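F-actin-capping protein subunit alpha (Plasmodium berghei, PDB 7A0H) probably caps the fast-growing barbed ends of actin filaments independently of calcium, blocking subunit exchange there without severing them, and here forms an asymmetric homodimer. Local coordinates at residues E114-A119 / F200-Q205; W196-L201 / E244-S249; V162-C167 / Y171-L176. All coordinates share one frame; numbering follows the deposited sequence.

The three contacts lie close together on one side of the chain's centre, where the antiparallel sheet of strands 154-167 to 223-238 meets helices 112-131 and 243-266. Contacts 1 and 2 have centres about 6 Å apart and share Phe200, the end of strand 187-200; the centre of contact 3 is about 9 Å from the first and 10 Å from the second, on strands 154-167 and 170-183, the second of which neighbours strand 187-200. Both strands of contact 3 fall between the two segments of contact 1, and contact 2 begins later in the chain. Backbone pairing and aromatic side chains thus tie one end of the sheet to both helices.

Contact 1: residues E114-A119 / F200-Q205; sequences EKYRVA and FLEADQ
Tyr116 of helix 112-131 lays its ring against Phe200, the last residue of strand 187-200, in a T-shaped (edge-to-face) pair that fastens helix to sheet in the capping protein fold. The centroids are 5.1 Å apart and the planes stand at 62°, with the edge of Phe200 turned to the face of Tyr116. Tyr116 CB leaves the helix toward the 200-205 segment, and with CG anti to the carbonyl carbon (chi1 -84°) the tyrosine presents a face of its ring to the Phe200 edge. Tyr116 CG and CD1 lie 4.0 and 3.9 Å from Phe200 CZ. Farther out, Tyr116 CE1 makes the closest approach, 3.7 Å to Phe200 CE1, and Tyr116 CZ lies 3.9 Å from that same carbon. A flat, wholly apolar phenylalanine can put its edge on Tyr116 in this buried spot. Tyrosine suits its place because its carbon ring packs in the interior, where Phe246 also meets it edge-to-face, while its hydroxyl extends toward the exposed Glu202. Glu202 belongs to the type I turn from Leu201 to Asp204, braced by Leu201 N donating to Asp204 OD2 (2.9 Å). At the tip, Tyr116 OH rests 4.0 Å from the aliphatic Glu202 CG.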
ATOM      1  N   GLU A 114      27.694 -30.982  -5.201  1.00 50.96           N
ATOM      2  CA  GLU A 114      26.367 -31.530  -5.430  1.00 52.72           C
ATOM      3  C   GLU A 114      25.965 -32.425  -4.267  1.00 48.32           C
ATOM      4  O   GLU A 114      24.781 -32.587  -3.982  1.00 59.45           O
ATOM      5  CB  GLU A 114      26.337 -32.257  -6.793  1.00 56.26           C
ATOM      6  CG  GLU A 114      25.032 -32.987  -7.190  1.00 48.83           C
ATOM      7  CD  GLU A 114      23.808 -32.067  -7.287  1.00 53.74           C
ATOM      8  OE1 GLU A 114      24.001 -30.828  -7.195  1.00 52.46           O
ATOM      9  OE2 GLU A 114      22.676 -32.610  -7.449  1.00 48.52           O
ATOM     10  N   LYS A 115      26.916 -33.050  -3.600  1.00 51.87           N
ATOM     11  CA  LYS A 115      26.537 -33.911  -2.483  1.00 54.28           C
ATOM     12  C   LYS A 115      26.060 -33.065  -1.310  1.00 50.26           C
ATOM     13  O   LYS A 115      25.033 -33.362  -0.683  1.00 42.42           O
ATOM     14  CB  LYS A 115      27.745 -34.762  -2.084  1.00 61.10           C
ATOM     15  CG  LYS A 115      28.061 -35.968  -2.963  1.00 77.16           C
ATOM     16  CD  LYS A 115      29.239 -36.786  -2.348  1.00 87.73           C
ATOM     17  CE  LYS A 115      29.695 -37.948  -3.242  1.00111.35           C
ATOM     18  NZ  LYS A 115      31.204 -38.106  -3.285  1.00121.99           N
ATOM     19  N   TYR A 116      26.699 -31.923  -1.086  1.00 39.80           N
ATOM     20  CA  TYR A 116      26.166 -30.986  -0.105  1.00 46.64           C
ATOM     21  C   TYR A 116      24.757 -30.544  -0.469  1.00 47.41           C
ATOM     22  O   TYR A 116      23.868 -30.532   0.394  1.00 45.62           O
ATOM     23  CB  TYR A 116      27.115 -29.806  -0.040  1.00 43.33           C
ATOM     24  CG  TYR A 116      28.318 -29.990   0.867  1.00 45.96           C
ATOM     25  CD1 TYR A 116      28.243 -29.740   2.230  1.00 60.18           C
ATOM     26  CD2 TYR A 116      29.516 -30.434   0.369  1.00 49.75           C
ATOM     27  CE1 TYR A 116      29.355 -29.873   3.076  1.00 48.60           C
ATOM     28  CE2 TYR A 116      30.615 -30.573   1.182  1.00 56.68           C
ATOM     29  CZ  TYR A 116      30.514 -30.305   2.543  1.00 52.44           C
ATOM     30  OH  TYR A 116      31.574 -30.436   3.348  1.00 52.25           O
ATOM     31  N   ARG A 117      24.537 -30.194  -1.764  1.00 54.57           N
ATOM     32  CA  ARG A 117      23.240 -29.683  -2.228  1.00 47.38           C
ATOM     33  C   ARG A 117      22.172 -30.747  -2.064  1.00 40.37           C
ATOM     34  O   ARG A 117      21.033 -30.461  -1.629  1.00 36.73           O
ATOM     35  CB  ARG A 117      23.339 -29.229  -3.718  1.00 48.98           C
ATOM     36  CG  ARG A 117      22.070 -28.368  -4.223  1.00 46.72           C
ATOM     37  CD  ARG A 117      21.873 -28.374  -5.773  1.00 42.63           C
ATOM     38  NE  ARG A 117      21.479 -29.709  -6.183  1.00 43.89           N
ATOM     39  CZ  ARG A 117      20.275 -30.244  -6.005  1.00 42.54           C
ATOM     40  NH1 ARG A 117      19.274 -29.551  -5.468  1.00 40.46           N
ATOM     41  NH2 ARG A 117      20.092 -31.486  -6.411  1.00 48.00           N
ATOM     42  N   VAL A 118      22.502 -31.969  -2.459  1.00 39.75           N
ATOM     43  CA  VAL A 118      21.510 -33.038  -2.364  1.00 38.66           C
ATOM     44  C   VAL A 118      21.108 -33.208  -0.896  1.00 49.72           C
ATOM     45  O   VAL A 118      19.904 -33.242  -0.574  1.00 47.53           O
ATOM     46  CB  VAL A 118      22.034 -34.335  -2.968  1.00 43.23           C
ATOM     47  CG1 VAL A 118      21.152 -35.475  -2.609  1.00 42.57           C
ATOM     48  CG2 VAL A 118      22.105 -34.243  -4.603  1.00 39.11           C
ATOM     49  N   ALA A 119      22.116 -33.288   0.010  1.00 52.07           N
ATOM     50  CA  ALA A 119      21.835 -33.477   1.431  1.00 43.84           C
ATOM     51  C   ALA A 119      21.040 -32.293   1.983  1.00 49.22           C
ATOM     52  O   ALA A 119      20.063 -32.454   2.737  1.00 40.32           O
ATOM     53  CB  ALA A 119      23.149 -33.609   2.232  1.00 38.72           C
ATOM     54  N   PHE A 200      31.179 -21.203   1.922  1.00 54.62           N
ATOM     55  CA  PHE A 200      32.006 -22.030   2.799  1.00 59.10           C
ATOM     56  C   PHE A 200      33.005 -22.865   2.010  1.00 64.21           C
ATOM     57  O   PHE A 200      32.808 -23.161   0.829  1.00 56.66           O
ATOM     58  CB  PHE A 200      31.147 -22.989   3.645  1.00 51.02           C
ATOM     59  CG  PHE A 200      30.582 -24.099   2.856  1.00 53.81           C
ATOM     60  CD1 PHE A 200      31.042 -25.374   3.036  1.00 50.10           C
ATOM     61  CD2 PHE A 200      29.590 -23.880   1.904  1.00 49.48           C
ATOM     62  CE1 PHE A 200      30.533 -26.426   2.249  1.00 59.22           C
ATOM     63  CE2 PHE A 200      29.072 -24.925   1.126  1.00 44.83           C
ATOM     64  CZ  PHE A 200      29.553 -26.185   1.272  1.00 51.19           C
ATOM     65  N   LEU A 201      34.061 -23.274   2.710  1.00 66.58           N
ATOM     66  CA  LEU A 201      34.988 -24.289   2.221  1.00 54.74           C
ATOM     67  C   LEU A 201      34.687 -25.660   2.820  1.00 57.66           C
ATOM     68  O   LEU A 201      34.159 -25.787   3.926  1.00 62.94           O
ATOM     69  CB  LEU A 201      36.429 -23.911   2.556  1.00 50.23           C
ATOM     70  CG  LEU A 201      36.956 -22.728   1.786  1.00 72.71           C
ATOM     71  CD1 LEU A 201      38.133 -22.205   2.567  1.00 54.09           C
ATOM     72  CD2 LEU A 201      37.288 -23.129   0.256  1.00 69.46           C
ATOM     73  N   GLU A 202      35.099 -26.695   2.099  1.00 51.47           N
ATOM     74  CA  GLU A 202      34.985 -28.064   2.609  1.00 57.37           C
ATOM     75  C   GLU A 202      35.643 -28.220   3.967  1.00 58.30           C
ATOM     76  O   GLU A 202      35.136 -28.933   4.841  1.00 61.65           O
ATOM     77  CB  GLU A 202      35.637 -29.011   1.610  1.00 66.63           C
ATOM     78  CG  GLU A 202      35.236 -30.438   1.744  1.00 72.07           C
ATOM     79  CD  GLU A 202      35.642 -31.236   0.540  1.00 73.20           C
ATOM     80  OE1 GLU A 202      35.932 -30.609  -0.540  1.00 70.76           O
ATOM     81  OE2 GLU A 202      35.668 -32.478   0.700  1.00 92.56           O
ATOM     82  N   ALA A 203      36.775 -27.573   4.163  1.00 58.82           N
ATOM     83  CA  ALA A 203      37.562 -27.757   5.362  1.00 58.02           C
ATOM     84  C   ALA A 203      36.991 -26.991   6.538  1.00 64.17           C
ATOM     85  O   ALA A 203      37.370 -27.271   7.667  1.00 57.71           O
ATOM     86  CB  ALA A 203      39.015 -27.351   5.074  1.00 47.21           C
ATOM     87  N   ASP A 204      36.154 -25.989   6.311  1.00 66.17           N
ATOM     88  CA  ASP A 204      35.629 -25.181   7.403  1.00 63.44           C
ATOM     89  C   ASP A 204      34.957 -26.019   8.498  1.00 58.44           C
ATOM     90  O   ASP A 204      34.127 -26.882   8.229  1.00 55.51           O
ATOM     91  CB  ASP A 204      34.567 -24.198   6.862  1.00 62.85           C
ATOM     92  CG  ASP A 204      35.144 -23.036   6.011  1.00 57.35           C
ATOM     93  OD1 ASP A 204      36.364 -22.879   5.917  1.00 59.50           O
ATOM     94  OD2 ASP A 204      34.341 -22.257   5.439  1.00 62.46           O
ATOM     95  N   GLN A 205      35.201 -25.668   9.755  1.00 57.60           N
ATOM     96  CA  GLN A 205      34.415 -26.248  10.858  1.00 57.60           C
ATOM     97  C   GLN A 205      33.392 -25.264  11.389  1.00 55.41           C
ATOM     98  O   GLN A 205      32.511 -25.644  12.183  1.00 45.82           O
ATOM     99  CB  GLN A 205      35.295 -26.779  11.988  1.00 50.19           C
ATOM    100  CG  GLN A 205      36.206 -27.924  11.447  1.00 48.25           C
ATOM    101  CD  GLN A 205      37.134 -28.542  12.519  1.00 55.38           C
ATOM    102  OE1 GLN A 205      37.909 -27.861  13.185  1.00 53.72           O
ATOM    103  NE2 GLN A 205      37.010 -29.846  12.692  1.00 52.44           N
TER

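Contact 2: residues W196-L201 / E244-S249; sequences WNVNFL and ENFASS
Asn245 O, one residue before the Phe246 that meets strand 187-200 across this contact, is gripped by two donors of Ser249: the backbone N at 2.9 Å, in the usual helical bond, and the side-chain OG, also at 2.9 Å. They reach Asn245 O from opposite faces of its carbonyl plane. Serine suits this turn of helix 243-266 because its short hydroxyl can fold back on the helix's own backbone, away from the apolar contact. With CG anti to the backbone N (chi1 179°), the Phe246 ring projects from the helix and meets Phe200 coming from the opposite direction. Phe246 CZ sits 3.7 Å above the plane of the Phe200 ring, over its centre; the Phe200 atom nearest Phe246 CZ is CE1, 3.8 Å away. The planes make 36°, an oblique meeting with the centroids 4.8 Å apart. Two residues back along the strand, Val198 brings its CG1 methyl to 4.4 Å from Phe246 CZ, a looser touch. Ile207 of the next strand and Tyr116 also border Phe246. Joined by carbon surfaces alone, helix and sheet are held here by dispersion forces and burial from water, while the Ser249 hydroxyl is satisfied by its own helix.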
ATOM      1  N   TRP A 196      18.106 -18.609   2.529  1.00 47.19           N
ATOM      2  CA  TRP A 196      19.283 -18.932   3.361  1.00 40.83           C
ATOM      3  C   TRP A 196      20.470 -19.140   2.445  1.00 43.37           C
ATOM      4  O   TRP A 196      20.364 -19.843   1.411  1.00 43.42           O
ATOM      5  CB  TRP A 196      18.992 -20.206   4.214  1.00 42.89           C
ATOM      6  CG  TRP A 196      17.838 -19.901   5.107  1.00 35.63           C
ATOM      7  CD1 TRP A 196      16.514 -20.080   4.810  1.00 39.09           C
ATOM      8  CD2 TRP A 196      17.882 -19.275   6.403  1.00 39.94           C
ATOM      9  NE1 TRP A 196      15.715 -19.528   5.799  1.00 39.51           N
ATOM     10  CE2 TRP A 196      16.534 -19.064   6.796  1.00 33.80           C
ATOM     11  CE3 TRP A 196      18.929 -18.906   7.273  1.00 41.31           C
ATOM     12  CZ2 TRP A 196      16.193 -18.574   8.088  1.00 40.89           C
ATOM     13  CZ3 TRP A 196      18.601 -18.334   8.507  1.00 41.42           C
ATOM     14  CH2 TRP A 196      17.225 -18.187   8.907  1.00 49.43           C
ATOM     15  N   ASN A 197      21.556 -18.464   2.785  1.00 34.32           N
ATOM     16  CA  ASN A 197      22.815 -18.640   2.075  1.00 48.96           C
ATOM     17  C   ASN A 197      23.969 -19.041   3.013  1.00 52.25           C
ATOM     18  O   ASN A 197      24.115 -18.525   4.139  1.00 42.93           O
ATOM     19  CB  ASN A 197      23.164 -17.342   1.385  1.00 57.74           C
ATOM     20  CG  ASN A 197      24.147 -17.527   0.295  1.00 60.53           C
ATOM     21  OD1 ASN A 197      23.852 -18.121  -0.738  1.00 48.78           O
ATOM     22  ND2 ASN A 197      25.347 -17.030   0.515  1.00 52.00           N
ATOM     23  N   VAL A 198      24.800 -19.946   2.543  1.00 43.57           N
ATOM     24  CA  VAL A 198      26.060 -20.208   3.229  1.00 55.46           C
ATOM     25  C   VAL A 198      27.174 -20.259   2.200  1.00 43.85           C
ATOM     26  O   VAL A 198      27.061 -20.945   1.170  1.00 45.68           O
ATOM     27  CB  VAL A 198      26.075 -21.499   4.085  1.00 47.05           C
ATOM     28  CG1 VAL A 198      25.674 -22.641   3.294  1.00 48.08           C
ATOM     29  CG2 VAL A 198      27.472 -21.757   4.601  1.00 50.49           C
ATOM     30  N   ASN A 199      28.242 -19.545   2.475  1.00 46.72           N
ATOM     31  CA  ASN A 199      29.399 -19.544   1.595  1.00 56.88           C
ATOM     32  C   ASN A 199      30.559 -20.122   2.413  1.00 54.31           C
ATOM     33  O   ASN A 199      30.941 -19.540   3.426  1.00 51.92           O
ATOM     34  CB  ASN A 199      29.678 -18.110   1.094  1.00 58.08           C
ATOM     35  CG  ASN A 199      30.710 -18.077  -0.016  1.00 71.46           C
ATOM     36  OD1 ASN A 199      30.517 -18.687  -1.083  1.00 66.76           O
ATOM     37  ND2 ASN A 199      31.857 -17.461   0.266  1.00 75.47           N
ATOM     38  N   PHE A 200      31.179 -21.203   1.922  1.00 54.62           N
ATOM     39  CA  PHE A 200      32.006 -22.030   2.799  1.00 59.10           C
ATOM     40  C   PHE A 200      33.005 -22.865   2.010  1.00 64.21           C
ATOM     41  O   PHE A 200      32.808 -23.161   0.829  1.00 56.66           O
ATOM     42  CB  PHE A 200      31.147 -22.989   3.645  1.00 51.02           C
ATOM     43  CG  PHE A 200      30.582 -24.099   2.856  1.00 53.81           C
ATOM     44  CD1 PHE A 200      31.042 -25.374   3.036  1.00 50.10           C
ATOM     45  CD2 PHE A 200      29.590 -23.880   1.904  1.00 49.48           C
ATOM     46  CE1 PHE A 200      30.533 -26.426   2.249  1.00 59.22           C
ATOM     47  CE2 PHE A 200      29.072 -24.925   1.126  1.00 44.83           C
ATOM     48  CZ  PHE A 200      29.553 -26.185   1.272  1.00 51.19           C
ATOM     49  N   LEU A 201      34.061 -23.274   2.710  1.00 66.58           N
ATOM     50  CA  LEU A 201      34.988 -24.289   2.221  1.00 54.74           C
ATOM     51  C   LEU A 201      34.687 -25.660   2.820  1.00 57.66           C
ATOM     52  O   LEU A 201      34.159 -25.787   3.926  1.00 62.94           O
ATOM     53  CB  LEU A 201      36.429 -23.911   2.556  1.00 50.23           C
ATOM     54  CG  LEU A 201      36.956 -22.728   1.786  1.00 72.71           C
ATOM     55  CD1 LEU A 201      38.133 -22.205   2.567  1.00 54.09           C
ATOM     56  CD2 LEU A 201      37.288 -23.129   0.256  1.00 69.46           C
ATOM     57  N   GLU A 244      25.899 -34.960   5.601  1.00 47.24           N
ATOM     58  CA  GLU A 244      24.549 -35.008   6.116  1.00 46.48           C
ATOM     59  C   GLU A 244      24.410 -34.242   7.421  1.00 45.67           C
ATOM     60  O   GLU A 244      23.419 -33.500   7.626  1.00 45.90           O
ATOM     61  CB  GLU A 244      24.188 -36.455   6.322  1.00 48.95           C
ATOM     62  CG  GLU A 244      22.884 -36.627   6.913  1.00 67.44           C
ATOM     63  CD  GLU A 244      22.445 -38.091   7.043  1.00 72.17           C
ATOM     64  OE1 GLU A 244      23.020 -39.012   6.391  1.00 86.52           O
ATOM     65  OE2 GLU A 244      21.531 -38.286   7.881  1.00 64.50           O
ATOM     66  N   ASN A 245      25.384 -34.363   8.309  1.00 48.78           N
ATOM     67  CA  ASN A 245      25.299 -33.632   9.569  1.00 56.34           C
ATOM     68  C   ASN A 245      25.345 -32.133   9.314  1.00 41.43           C
ATOM     69  O   ASN A 245      24.721 -31.347  10.033  1.00 39.19           O
ATOM     70  CB  ASN A 245      26.441 -34.020  10.511  1.00 57.75           C
ATOM     71  CG  ASN A 245      26.301 -35.431  11.124  1.00 70.28           C
ATOM     72  OD1 ASN A 245      25.252 -36.084  11.023  1.00 54.99           O
ATOM     73  ND2 ASN A 245      27.410 -35.906  11.752  1.00 68.91           N
ATOM     74  N   PHE A 246      26.145 -31.729   8.317  1.00 42.39           N
ATOM     75  CA  PHE A 246      26.199 -30.339   7.845  1.00 51.41           C
ATOM     76  C   PHE A 246      24.799 -29.815   7.478  1.00 42.49           C
ATOM     77  O   PHE A 246      24.373 -28.794   7.974  1.00 38.52           O
ATOM     78  CB  PHE A 246      27.182 -30.275   6.651  1.00 47.30           C
ATOM     79  CG  PHE A 246      27.346 -28.866   5.989  1.00 47.25           C
ATOM     80  CD1 PHE A 246      28.438 -28.057   6.303  1.00 44.16           C
ATOM     81  CD2 PHE A 246      26.412 -28.392   5.049  1.00 45.70           C
ATOM     82  CE1 PHE A 246      28.620 -26.809   5.709  1.00 50.97           C
ATOM     83  CE2 PHE A 246      26.539 -27.111   4.482  1.00 43.83           C
ATOM     84  CZ  PHE A 246      27.673 -26.327   4.765  1.00 53.19           C
ATOM     85  N   ALA A 247      24.036 -30.602   6.731  1.00 42.55           N
ATOM     86  CA  ALA A 247      22.692 -30.240   6.296  1.00 39.13           C
ATOM     87  C   ALA A 247      21.767 -30.124   7.500  1.00 42.52           C
ATOM     88  O   ALA A 247      20.991 -29.136   7.657  1.00 45.88           O
ATOM     89  CB  ALA A 247      22.241 -31.329   5.279  1.00 35.56           C
ATOM     90  N   SER A 248      21.850 -31.091   8.399  1.00 49.93           N
ATOM     91  CA  SER A 248      21.021 -31.086   9.617  1.00 39.56           C
ATOM     92  C   SER A 248      21.304 -29.856  10.458  1.00 39.72           C
ATOM     93  O   SER A 248      20.365 -29.230  10.943  1.00 41.97           O
ATOM     94  CB  SER A 248      21.264 -32.377  10.404  1.00 46.96           C
ATOM     95  OG  SER A 248      20.448 -33.450   9.880  1.00 51.94           O
ATOM     96  N   SER A 249      22.578 -29.430  10.579  1.00 34.87           N
ATOM     97  CA  SER A 249      22.887 -28.264  11.401  1.00 47.51           C
ATOM     98  C   SER A 249      22.299 -26.987  10.807  1.00 34.96           C
ATOM     99  O   SER A 249      21.686 -26.187  11.513  1.00 43.24           O
ATOM    100  CB  SER A 249      24.410 -28.049  11.564  1.00 42.34           C
ATOM    101  OG  SER A 249      25.092 -29.206  11.986  1.00 54.64           O
TER

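Contact 3: residues V162-C167 / Y171-L176; sequences VYASEC and YNLFLL
Val162 lies alongside Leu175, both pointing to the sheet face that helices 112-131 and 243-266 cover, and Val162 CG2 touches Leu175 CG at 3.9 Å. A beta-branched valine favours an extended backbone, and leucine fills the buried face; the carbonyl of Val162 meanwhile receives Arg117 NH1 from helix 112-131. Tyr163 and Phe174 form a hydrogen-bonded antiparallel pair. Tyr163 N gives a nearly straight bond to Phe174 O (2.9 Å), and Phe174 N returns one to Tyr163 O (3.0 Å), both donors in the carbonyl plane. Their flat rings run side by side and fill a buried part of the other face, where Tyr163 CD2 lies 3.9 Å from Phe174 CD2, at the edge of the Phe174 ring. At Ala164 the small CB methyl turns back to the helix-covered face and packs on Leu173 CD2. Ser165 pairs with Asn172: Ser165 N donates to Asn172 O at 3.1 Å, whereas the return bond from Asn172 N to Ser165 O is bent to 122° and weak. A water accepts from Asn172 ND2 at 2.7 Å, donates to Tyr163 O and also bonds Ser165 OG, whose compact hydroxyl suits a partly wet surface. Asn172 CG, anti to the backbone N (chi1 -174°), takes the amide to this water and to Asn197 of the neighbouring strand, which donates to Asn172 OD1. Glu166 runs beside Tyr171, with Glu166 OE1 about 3.9 Å from Tyr171 CE1, a loose contact of a poorly ordered side chain. With the two short segments running at 164° to each other, and side chains alternating between a helix-covered face and one that carries Tyr163 and Phe174 as well as Ser165 and Asn172, this is a beta hairpin, the first two strands of the five-stranded antiparallel meander that forms the central sheet of a capping protein subunit.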
ATOM      1  N   VAL A 162      17.175 -26.246  -3.289  1.00 45.39           N
ATOM      2  CA  VAL A 162      18.515 -25.833  -2.881  1.00 35.53           C
ATOM      3  C   VAL A 162      19.388 -25.700  -4.132  1.00 44.87           C
ATOM      4  O   VAL A 162      19.430 -26.622  -4.972  1.00 42.19           O
ATOM      5  CB  VAL A 162      19.182 -26.797  -1.857  1.00 44.56           C
ATOM      6  CG1 VAL A 162      20.500 -26.187  -1.434  1.00 36.13           C
ATOM      7  CG2 VAL A 162      18.359 -26.959  -0.465  1.00 35.28           C
ATOM      8  N   TYR A 163      20.133 -24.580  -4.214  1.00 39.64           N
ATOM      9  CA  TYR A 163      20.980 -24.254  -5.356  1.00 49.93           C
ATOM     10  C   TYR A 163      22.451 -24.194  -4.967  1.00 46.81           C
ATOM     11  O   TYR A 163      22.800 -23.661  -3.910  1.00 51.22           O
ATOM     12  CB  TYR A 163      20.622 -22.830  -6.009  1.00 49.50           C
ATOM     13  CG  TYR A 163      19.176 -22.661  -6.348  1.00 47.12           C
ATOM     14  CD1 TYR A 163      18.689 -22.986  -7.635  1.00 51.00           C
ATOM     15  CD2 TYR A 163      18.286 -22.266  -5.390  1.00 42.15           C
ATOM     16  CE1 TYR A 163      17.341 -22.913  -7.943  1.00 47.47           C
ATOM     17  CE2 TYR A 163      16.920 -22.128  -5.694  1.00 45.62           C
ATOM     18  CZ  TYR A 163      16.446 -22.437  -6.952  1.00 49.39           C
ATOM     19  OH  TYR A 163      15.077 -22.332  -7.237  1.00 49.74           O
ATOM     20  N   ALA A 164      23.329 -24.660  -5.847  1.00 55.07           N
ATOM     21  CA  ALA A 164      24.750 -24.703  -5.495  1.00 60.02           C
ATOM     22  C   ALA A 164      25.615 -24.065  -6.561  1.00 62.17           C
ATOM     23  O   ALA A 164      25.396 -24.290  -7.761  1.00 56.13           O
ATOM     24  CB  ALA A 164      25.242 -26.121  -5.344  1.00 57.01           C
ATOM     25  N   SER A 165      26.610 -23.292  -6.117  1.00 55.13           N
ATOM     26  CA  SER A 165      27.579 -22.702  -7.043  1.00 59.24           C
ATOM     27  C   SER A 165      28.926 -22.670  -6.349  1.00 57.93           C
ATOM     28  O   SER A 165      29.018 -22.844  -5.121  1.00 59.25           O
ATOM     29  CB  SER A 165      27.160 -21.281  -7.522  1.00 46.01           C
ATOM     30  OG  SER A 165      26.857 -20.450  -6.379  1.00 63.36           O
ATOM     31  N   GLU A 166      29.960 -22.378  -7.125  1.00 68.03           N
ATOM     32  CA  GLU A 166      31.354 -22.594  -6.733  1.00 82.93           C
ATOM     33  C   GLU A 166      32.145 -21.397  -7.263  1.00105.24           C
ATOM     34  O   GLU A 166      32.435 -21.341  -8.453  1.00104.01           O
ATOM     35  CB  GLU A 166      31.880 -23.903  -7.299  1.00 88.33           C
ATOM     36  CG  GLU A 166      33.412 -23.958  -7.505  1.00119.51           C
ATOM     37  CD  GLU A 166      33.960 -25.383  -7.485  1.00101.42           C
ATOM     38  OE1 GLU A 166      33.157 -26.339  -7.671  1.00 79.95           O
ATOM     39  OE2 GLU A 166      35.188 -25.545  -7.260  1.00112.06           O
ATOM     40  N   CYS A 167      32.507 -20.476  -6.366  1.00132.53           N
ATOM     41  CA  CYS A 167      33.165 -19.209  -6.704  1.00142.36           C
ATOM     42  C   CYS A 167      34.623 -19.233  -6.217  1.00136.87           C
ATOM     43  O   CYS A 167      34.906 -18.937  -5.051  1.00148.41           O
ATOM     44  CB  CYS A 167      32.367 -18.030  -6.108  1.00147.74           C
ATOM     45  SG  CYS A 167      31.694 -18.169  -4.362  1.00130.15           S
ATOM     46  N   TYR A 171      32.588 -22.611  -1.914  1.00 52.31           N
ATOM     47  CA  TYR A 171      31.298 -23.169  -2.256  1.00 54.62           C
ATOM     48  C   TYR A 171      30.175 -22.268  -1.776  1.00 54.15           C
ATOM     49  O   TYR A 171      30.377 -21.392  -0.941  1.00 57.40           O
ATOM     50  CB  TYR A 171      31.017 -24.542  -1.671  1.00 54.65           C
ATOM     51  CG  TYR A 171      31.892 -25.670  -2.129  1.00 66.47           C
ATOM     52  CD1 TYR A 171      32.534 -25.633  -3.373  1.00 70.11           C
ATOM     53  CD2 TYR A 171      32.064 -26.778  -1.334  1.00 73.47           C
ATOM     54  CE1 TYR A 171      33.343 -26.669  -3.785  1.00 77.48           C
ATOM     55  CE2 TYR A 171      32.874 -27.823  -1.727  1.00 88.69           C
ATOM     56  CZ  TYR A 171      33.504 -27.771  -2.954  1.00 83.98           C
ATOM     57  OH  TYR A 171      34.298 -28.821  -3.335  1.00 88.92           O
ATOM     58  N   ASN A 172      28.983 -22.486  -2.329  1.00 45.42           N
ATOM     59  CA  ASN A 172      27.882 -21.634  -1.919  1.00 46.58           C
ATOM     60  C   ASN A 172      26.599 -22.426  -2.031  1.00 37.04           C
ATOM     61  O   ASN A 172      26.394 -23.189  -2.982  1.00 44.34           O
ATOM     62  CB  ASN A 172      27.807 -20.349  -2.755  1.00 57.12           C
ATOM     63  CG  ASN A 172      26.753 -19.413  -2.231  1.00 56.75           C
ATOM     64  OD1 ASN A 172      27.018 -18.550  -1.372  1.00 58.21           O
ATOM     65  ND2 ASN A 172      25.510 -19.638  -2.661  1.00 46.54           N
ATOM     66  N   LEU A 173      25.802 -22.339  -1.023  1.00 46.51           N
ATOM     67  CA  LEU A 173      24.512 -22.983  -1.085  1.00 50.01           C
ATOM     68  C   LEU A 173      23.439 -21.975  -0.700  1.00 46.05           C
ATOM     69  O   LEU A 173      23.565 -21.250   0.304  1.00 46.74           O
ATOM     70  CB  LEU A 173      24.484 -24.187  -0.178  1.00 44.49           C
ATOM     71  CG  LEU A 173      25.309 -25.439  -0.463  1.00 55.08           C
ATOM     72  CD1 LEU A 173      25.337 -26.171   0.939  1.00 54.69           C
ATOM     73  CD2 LEU A 173      24.722 -26.316  -1.490  1.00 48.35           C
ATOM     74  N   PHE A 174      22.367 -22.006  -1.456  1.00 43.74           N
ATOM     75  CA  PHE A 174      21.257 -21.116  -1.275  1.00 41.98           C
ATOM     76  C   PHE A 174      20.059 -21.998  -1.104  1.00 43.27           C
ATOM     77  O   PHE A 174      19.779 -22.824  -1.986  1.00 45.64           O
ATOM     78  CB  PHE A 174      21.104 -20.208  -2.453  1.00 46.64           C
ATOM     79  CG  PHE A 174      20.003 -19.152  -2.285  1.00 46.82           C
ATOM     80  CD1 PHE A 174      20.206 -18.088  -1.436  1.00 48.02           C
ATOM     81  CD2 PHE A 174      18.791 -19.246  -2.974  1.00 45.02           C
ATOM     82  CE1 PHE A 174      19.239 -17.088  -1.278  1.00 49.32           C
ATOM     83  CE2 PHE A 174      17.788 -18.233  -2.844  1.00 47.06           C
ATOM     84  CZ  PHE A 174      18.018 -17.160  -2.018  1.00 49.67           C
ATOM     85  N   LEU A 175      19.423 -21.874   0.070  1.00 35.27           N
ATOM     86  CA  LEU A 175      18.312 -22.737   0.484  1.00 36.68           C
ATOM     87  C   LEU A 175      17.114 -21.838   0.561  1.00 37.82           C
ATOM     88  O   LEU A 175      17.208 -20.743   1.154  1.00 37.96           O
ATOM     89  CB  LEU A 175      18.522 -23.400   1.875  1.00 45.11           C
ATOM     90  CG  LEU A 175      19.693 -24.370   2.121  1.00 51.41           C
ATOM     91  CD1 LEU A 175      20.917 -23.553   2.449  1.00 48.89           C
ATOM     92  CD2 LEU A 175      19.419 -25.452   3.213  1.00 40.32           C
ATOM     93  N   LEU A 176      15.988 -22.335   0.065  1.00 36.07           N
ATOM     94  CA  LEU A 176      14.822 -21.477  -0.144  1.00 36.81           C
ATOM     95  C   LEU A 176      13.511 -22.232   0.019  1.00 42.39           C
ATOM     96  O   LEU A 176      13.299 -23.339  -0.555  1.00 39.65           O
ATOM     97  CB  LEU A 176      14.855 -20.889  -1.562  1.00 42.95           C
ATOM     98  CG  LEU A 176      13.702 -19.972  -2.070  1.00 42.85           C
ATOM     99  CD1 LEU A 176      13.674 -18.676  -1.279  1.00 38.72           C
ATOM    100  CD2 LEU A 176      13.955 -19.666  -3.610  1.00 45.86           C
TER
HETATM  101  O   HOH W   1      24.309 -21.045  -4.664  1.00 47.19           O